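Side-chain contacts in 3-deoxy-D-manno-octulosonate 8-phosphate phosphatase KdsC (Haemophilus influenzae Rd, PDB 1K1E), which hydrolyses 3-deoxy-D-manno-octulosonate 8-phosphate to KDO and inorganic phosphate with the help of magnesium, a step of lipopolysaccharide biosynthesis: residues D153-L156 with Q157-K161; G146-R149 with E150-M154. One frame throughout, in Å; residues are numbered along the deposited sequence.

How the interactions relate
Both contacts belong to one helix, 147-158, and neither closes a long loop: each is made by residues a turn or so apart. Interaction 2 comes first along the chain, opening the helix at its N-cap, Gly-146, and running to Met-154; interaction 1 takes over at Asp-153 and carries the helix to its end at Ala-158 and on through the turn to Lys-161. The two overlap in Asp-153 and Met-154 without nesting or crossing, their centres about 10 Å apart. Interaction 2 packs the first turns against strands 10-14 and 120-123, helix 38-49 and a second subunit, whereas interaction 1 joins the last turn to helices 38-49 and 163-166 and to the N-terminal residues Leu-5 and Ile-8.

Interaction 1: D153-L156 with Q157-K161; sequences DMIL and QAQGK
Leu-156 and Lys-161 meet at the end of helix 147-158, their side chains crossing at about a right angle. Methyl CD2 of Leu-156 lies 4.0 Å from CD of Lys-161 and also approaches its CB, so the leucine rests on the aliphatic part of the lysine. CG of Lys-161 lies beside its backbone N (chi1 -53°), and the extended chain beyond carries NZ away from the leucine to the carbonyl of Ala-50. Backbone geometry brings the two residues together: Lys-161 N donates to Leu-156 O at 2.8 Å, and Gly-160 N closes the inner bond on Gln-157 O at 3.0 Å. With the positive phi of Gly-160 (72°), these bonds make a Schellman motif, which ends the helix with two bonds back into its last turn.

Ile-155 and Gln-159 behave differently, lying side by side and pointing the same way. The branch methyl CG2 of Ile-155 stands 3.6 Å from NE2 of Gln-159, a van der Waals contact of the methyl alongside the amide. That nitrogen is hydrogen-bonded to the carbonyls of Leu-5 and Ile-8, which tether the amide to the N-terminal part of the chain. The backbone repeats the pairing: Gln-159 N donates to Ile-155 O at 3.1 Å. The preceding helical bonds run from Gln-157 N to Asp-153 O (2.8 Å) and from Ala-158 N to Met-154 O (3.0 Å). Gln-157, by contrast, sends its extended chain outward on the exposed side.

Leu-156 is buried against Met-46 and Leu-47 of helix 38-49 and Phe-165 of helix 163-166, so Leu-156 joins the last turn to both helices, while Ala-158 touches Leu-5 on the N-terminal segment.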
ATOM      1  N   ASP A 153      20.882  -0.758  10.407  1.00 11.55           N
ATOM      2  CA  ASP A 153      21.404   0.470  10.984  1.00 13.42           C
ATOM      3  C   ASP A 153      21.832   0.185  12.431  1.00 15.77           C
ATOM      4  O   ASP A 153      22.877   0.653  12.864  1.00 16.04           O
ATOM      5  CB  ASP A 153      20.333   1.562  11.061  1.00 17.39           C
ATOM      6  CG  ASP A 153      20.082   2.266   9.745  1.00 17.10           C
ATOM      7  OD1 ASP A 153      19.118   3.042   9.760  1.00 14.91           O
ATOM      8  OD2 ASP A 153      20.811   2.112   8.741  1.00 13.14           O
ATOM      9  N   MET A 154      20.996  -0.555  13.167  1.00 10.82           N
ATOM     10  CA  MET A 154      21.293  -0.849  14.588  1.00 12.21           C
ATOM     11  C   MET A 154      22.568  -1.656  14.714  1.00 19.68           C
ATOM     12  O   MET A 154      23.430  -1.363  15.581  1.00 16.88           O
ATOM     13  CB  MET A 154      20.173  -1.695  15.228  1.00 17.32           C
ATOM     14  CG  MET A 154      18.890  -0.972  15.497  1.00 24.40           C
ATOM     15  SD  MET A 154      17.751  -2.082  16.387  1.00 35.21           S
ATOM     16  CE  MET A 154      18.840  -2.738  17.573  1.00 12.62           C
ATOM     17  N   ILE A 155      22.670  -2.692  13.884  1.00 12.69           N
ATOM     18  CA  ILE A 155      23.877  -3.519  13.933  1.00 19.29           C
ATOM     19  C   ILE A 155      25.129  -2.687  13.594  1.00 18.91           C
ATOM     20  O   ILE A 155      26.125  -2.738  14.303  1.00 15.28           O
ATOM     21  CB  ILE A 155      23.756  -4.731  12.954  1.00 14.78           C
ATOM     22  CG1 ILE A 155      22.577  -5.611  13.396  1.00 15.36           C
ATOM     23  CG2 ILE A 155      25.104  -5.520  12.938  1.00 12.23           C
ATOM     24  CD1 ILE A 155      22.213  -6.763  12.441  1.00 14.72           C
ATOM     25  N   LEU A 156      25.090  -1.965  12.481  1.00 13.66           N
ATOM     26  CA  LEU A 156      26.234  -1.144  12.101  1.00 10.46           C
ATOM     27  C   LEU A 156      26.587  -0.088  13.135  1.00 18.97           C
ATOM     28  O   LEU A 156      27.778   0.213  13.381  1.00 19.18           O
ATOM     29  CB  LEU A 156      25.994  -0.470  10.750  1.00 14.77           C
ATOM     30  CG  LEU A 156      25.961  -1.462   9.578  1.00 13.03           C
ATOM     31  CD1 LEU A 156      25.397  -0.827   8.334  1.00 14.42           C
ATOM     32  CD2 LEU A 156      27.378  -1.976   9.315  1.00 14.46           C
ATOM     33  N   GLN A 157      25.572   0.504  13.751  1.00 18.16           N
ATOM     34  CA  GLN A 157      25.905   1.483  14.754  1.00 14.38           C
ATOM     35  C   GLN A 157      26.597   0.808  15.920  1.00 18.00           C
ATOM     36  O   GLN A 157      27.527   1.355  16.469  1.00 22.76           O
ATOM     37  CB  GLN A 157      24.656   2.156  15.245  1.00 23.43           C
ATOM     38  CG  GLN A 157      24.929   3.113  16.366  1.00 25.54           C
ATOM     39  CD  GLN A 157      23.916   4.172  16.306  1.00 32.04           C
ATOM     40  OE1 GLN A 157      23.933   5.015  15.379  1.00 38.85           O
ATOM     41  NE2 GLN A 157      22.968   4.131  17.239  1.00 36.19           N
ATOM     42  N   ALA A 158      26.129  -0.374  16.307  1.00 20.28           N
ATOM     43  CA  ALA A 158      26.740  -1.107  17.418  1.00 22.15           C
ATOM     44  C   ALA A 158      28.205  -1.405  17.133  1.00 25.34           C
ATOM     45  O   ALA A 158      29.003  -1.395  18.065  1.00 22.41           O
ATOM     46  CB  ALA A 158      25.986  -2.405  17.695  1.00 23.16           C
ATOM     47  N   GLN A 159      28.555  -1.656  15.859  1.00 26.01           N
ATOM     48  CA  GLN A 159      29.928  -1.923  15.432  1.00 18.90           C
ATOM     49  C   GLN A 159      30.774  -0.648  15.157  1.00 18.76           C
ATOM     50  O   GLN A 159      31.909  -0.733  14.667  1.00 18.36           O
ATOM     51  CB  GLN A 159      29.878  -2.845  14.197  1.00 21.07           C
ATOM     52  CG  GLN A 159      29.177  -4.193  14.612  1.00 23.38           C
ATOM     53  CD  GLN A 159      29.301  -5.311  13.618  1.00 19.78           C
ATOM     54  OE1 GLN A 159      30.067  -5.225  12.708  1.00 20.43           O
ATOM     55  NE2 GLN A 159      28.513  -6.382  13.796  1.00 20.02           N
ATOM     56  N   GLY A 160      30.207   0.515  15.440  1.00 19.67           N
ATOM     57  CA  GLY A 160      30.890   1.804  15.240  1.00 23.52           C
ATOM     58  C   GLY A 160      31.055   2.208  13.780  1.00 22.15           C
ATOM     59  O   GLY A 160      31.967   2.980  13.397  1.00 19.11           O
ATOM     60  N   LYS A 161      30.186   1.649  12.939  1.00 20.08           N
ATOM     61  CA  LYS A 161      30.201   1.899  11.489  1.00 20.39           C
ATOM     62  C   LYS A 161      28.999   2.707  11.043  1.00 19.91           C
ATOM     63  O   LYS A 161      28.647   2.694   9.849  1.00 24.06           O
ATOM     64  CB  LYS A 161      30.201   0.575  10.732  1.00 17.46           C
ATOM     65  CG  LYS A 161      31.325  -0.369  11.182  1.00 20.27           C
ATOM     66  CD  LYS A 161      31.213  -1.723  10.439  1.00 25.32           C
ATOM     67  CE  LYS A 161      32.549  -2.544  10.503  1.00 30.66           C
ATOM     68  NZ  LYS A 161      32.558  -3.975   9.984  1.00 33.80           N
TER

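Interaction 2: G146-R149 with E150-M154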
ATOM      1  N   GLY A 146      10.894  -0.952   5.623  1.00 12.40           N
ATOM      2  CA  GLY A 146      12.239  -0.612   6.092  1.00 11.79           C
ATOM      3  C   GLY A 146      12.642  -1.252   7.411  1.00 12.52           C
ATOM      4  O   GLY A 146      13.512  -0.723   8.118  1.00 12.52           O
ATOM      5  N   ALA A 147      11.956  -2.331   7.809  1.00 11.50           N
ATOM      6  CA  ALA A 147      12.308  -2.957   9.075  1.00 12.40           C
ATOM      7  C   ALA A 147      13.723  -3.579   8.983  1.00  8.52           C
ATOM      8  O   ALA A 147      14.435  -3.656   9.954  1.00 12.44           O
ATOM      9  CB  ALA A 147      11.308  -4.009   9.385  1.00  9.76           C
ATOM     10  N   PHE A 148      14.072  -4.081   7.809  1.00 11.93           N
ATOM     11  CA  PHE A 148      15.404  -4.625   7.639  1.00  8.10           C
ATOM     12  C   PHE A 148      16.427  -3.534   7.868  1.00 11.62           C
ATOM     13  O   PHE A 148      17.451  -3.695   8.597  1.00 12.07           O
ATOM     14  CB  PHE A 148      15.563  -5.232   6.246  1.00  9.65           C
ATOM     15  CG  PHE A 148      16.885  -5.904   6.078  1.00 10.79           C
ATOM     16  CD1 PHE A 148      16.979  -7.285   6.194  1.00  7.08           C
ATOM     17  CD2 PHE A 148      18.055  -5.144   5.911  1.00  9.07           C
ATOM     18  CE1 PHE A 148      18.264  -7.954   6.158  1.00 13.91           C
ATOM     19  CE2 PHE A 148      19.323  -5.813   5.869  1.00 12.01           C
ATOM     20  CZ  PHE A 148      19.404  -7.232   5.997  1.00 13.79           C
ATOM     21  N   ARG A 149      16.179  -2.396   7.247  1.00 14.77           N
ATOM     22  CA  ARG A 149      17.077  -1.232   7.379  1.00 13.79           C
ATOM     23  C   ARG A 149      17.179  -0.760   8.830  1.00 14.39           C
ATOM     24  O   ARG A 149      18.238  -0.370   9.285  1.00 12.52           O
ATOM     25  CB  ARG A 149      16.558  -0.090   6.518  1.00  8.33           C
ATOM     26  CG  ARG A 149      17.467   1.126   6.511  1.00 13.40           C
ATOM     27  CD  ARG A 149      18.912   0.843   6.169  1.00 11.57           C
ATOM     28  NE  ARG A 149      19.680   2.108   6.173  1.00 13.47           N
ATOM     29  CZ  ARG A 149      19.688   2.957   5.167  1.00 12.62           C
ATOM     30  NH1 ARG A 149      18.991   2.702   4.061  1.00 10.35           N
ATOM     31  NH2 ARG A 149      20.375   4.071   5.279  1.00 14.07           N
ATOM     32  N   GLU A 150      16.064  -0.801   9.568  1.00 12.34           N
ATOM     33  CA  GLU A 150      16.105  -0.434  11.007  1.00 13.42           C
ATOM     34  C   GLU A 150      17.140  -1.313  11.755  1.00 10.82           C
ATOM     35  O   GLU A 150      17.983  -0.825  12.520  1.00 12.11           O
ATOM     36  CB  GLU A 150      14.723  -0.630  11.636  1.00 11.88           C
ATOM     37  CG  GLU A 150      14.696  -0.237  13.097  1.00 12.75           C
ATOM     38  CD  GLU A 150      13.278  -0.327  13.668  1.00 13.23           C
ATOM     39  OE1 GLU A 150      13.175  -0.218  14.845  1.00 13.97           O
ATOM     40  OE2 GLU A 150      12.298  -0.549  12.908  1.00 17.66           O
ATOM     41  N   MET A 151      17.064  -2.617  11.485  1.00 12.12           N
ATOM     42  CA  MET A 151      17.959  -3.590  12.030  1.00 12.91           C
ATOM     43  C   MET A 151      19.388  -3.370  11.515  1.00 13.43           C
ATOM     44  O   MET A 151      20.340  -3.314  12.303  1.00 13.88           O
ATOM     45  CB  MET A 151      17.483  -5.018  11.661  1.00  8.86           C
ATOM     46  CG  MET A 151      18.457  -6.128  12.202  1.00 15.15           C
ATOM     47  SD  MET A 151      18.042  -7.687  11.375  1.00 16.00           S
ATOM     48  CE  MET A 151      18.259  -7.301   9.518  1.00 12.80           C
ATOM     49  N   SER A 152      19.592  -3.263  10.198  1.00 11.94           N
ATOM     50  CA  SER A 152      21.004  -3.079   9.754  1.00 15.91           C
ATOM     51  C   SER A 152      21.640  -1.843  10.339  1.00 18.25           C
ATOM     52  O   SER A 152      22.808  -1.860  10.756  1.00 12.90           O
ATOM     53  CB  SER A 152      21.147  -3.063   8.225  1.00 15.63           C
ATOM     54  OG  SER A 152      20.370  -2.049   7.630  1.00 12.01           O
ATOM     55  N   ASP A 153      20.882  -0.758  10.407  1.00 11.55           N
ATOM     56  CA  ASP A 153      21.404   0.470  10.984  1.00 13.42           C
ATOM     57  C   ASP A 153      21.832   0.185  12.431  1.00 15.77           C
ATOM     58  O   ASP A 153      22.877   0.653  12.864  1.00 16.04           O
ATOM     59  CB  ASP A 153      20.333   1.562  11.061  1.00 17.39           C
ATOM     60  CG  ASP A 153      20.082   2.266   9.745  1.00 17.10           C
ATOM     61  OD1 ASP A 153      19.118   3.042   9.760  1.00 14.91           O
ATOM     62  OD2 ASP A 153      20.811   2.112   8.741  1.00 13.14           O
ATOM     63  N   MET A 154      20.996  -0.555  13.167  1.00 10.82           N
ATOM     64  CA  MET A 154      21.293  -0.849  14.588  1.00 12.21           C
ATOM     65  C   MET A 154      22.568  -1.656  14.714  1.00 19.68           C
ATOM     66  O   MET A 154      23.430  -1.363  15.581  1.00 16.88           O
ATOM     67  CB  MET A 154      20.173  -1.695  15.228  1.00 17.32           C
ATOM     68  CG  MET A 154      18.890  -0.972  15.497  1.00 24.40           C
ATOM     69  SD  MET A 154      17.751  -2.082  16.387  1.00 35.21           S
ATOM     70  CE  MET A 154      18.840  -2.738  17.573  1.00 12.62           C
TER
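Phe-148 and Met-151 form the tight, buried side of this first part of helix 147-158. The methyl CE of Met-151 sits over one face of the phenylalanine ring, displaced toward the rim and 3.4 Å from CE1 of Phe-148, a CH-pi contact within a Met-aromatic pair. The bend at chi3 of Met-151 (59°) turns the methyl onto the ring and leaves SD farther above it, 5.5 Å from the centroid of Phe-148. Val-11 of strand 10-14 touches both side chains, and Ile-44 and Leu-47 of helix 38-49 pack on the ring.

Polar groups hold another flank. NE of Arg-149 forms a salt bridge of 2.8 Å with OD2 of Asp-153, which meets the guanidinium at its edge and in its plane; the carboxylate stands almost perpendicular (89°). Its OD1 is hydrogen-bonded to Tyr-130 OH of a second subunit, and NH1 of Arg-149 bonds to Arg-39 O and forms a salt bridge with Asp-108 of that subunit, so this flank lies at the interface.

Glu-150 reaches the partly exposed side and makes little side-chain contact with 146-149, yet its carboxylate is tied down: OE2 to Thr-141 OG1, OE1 to Ser-140 N.

Gly-146 occupies the N-cap position, and its O accepts from Glu-150 N at 2.9 Å. The arrangement is that of a helix packed on the parallel sheet of a HAD-type phosphatase, its polar flank at the subunit interface.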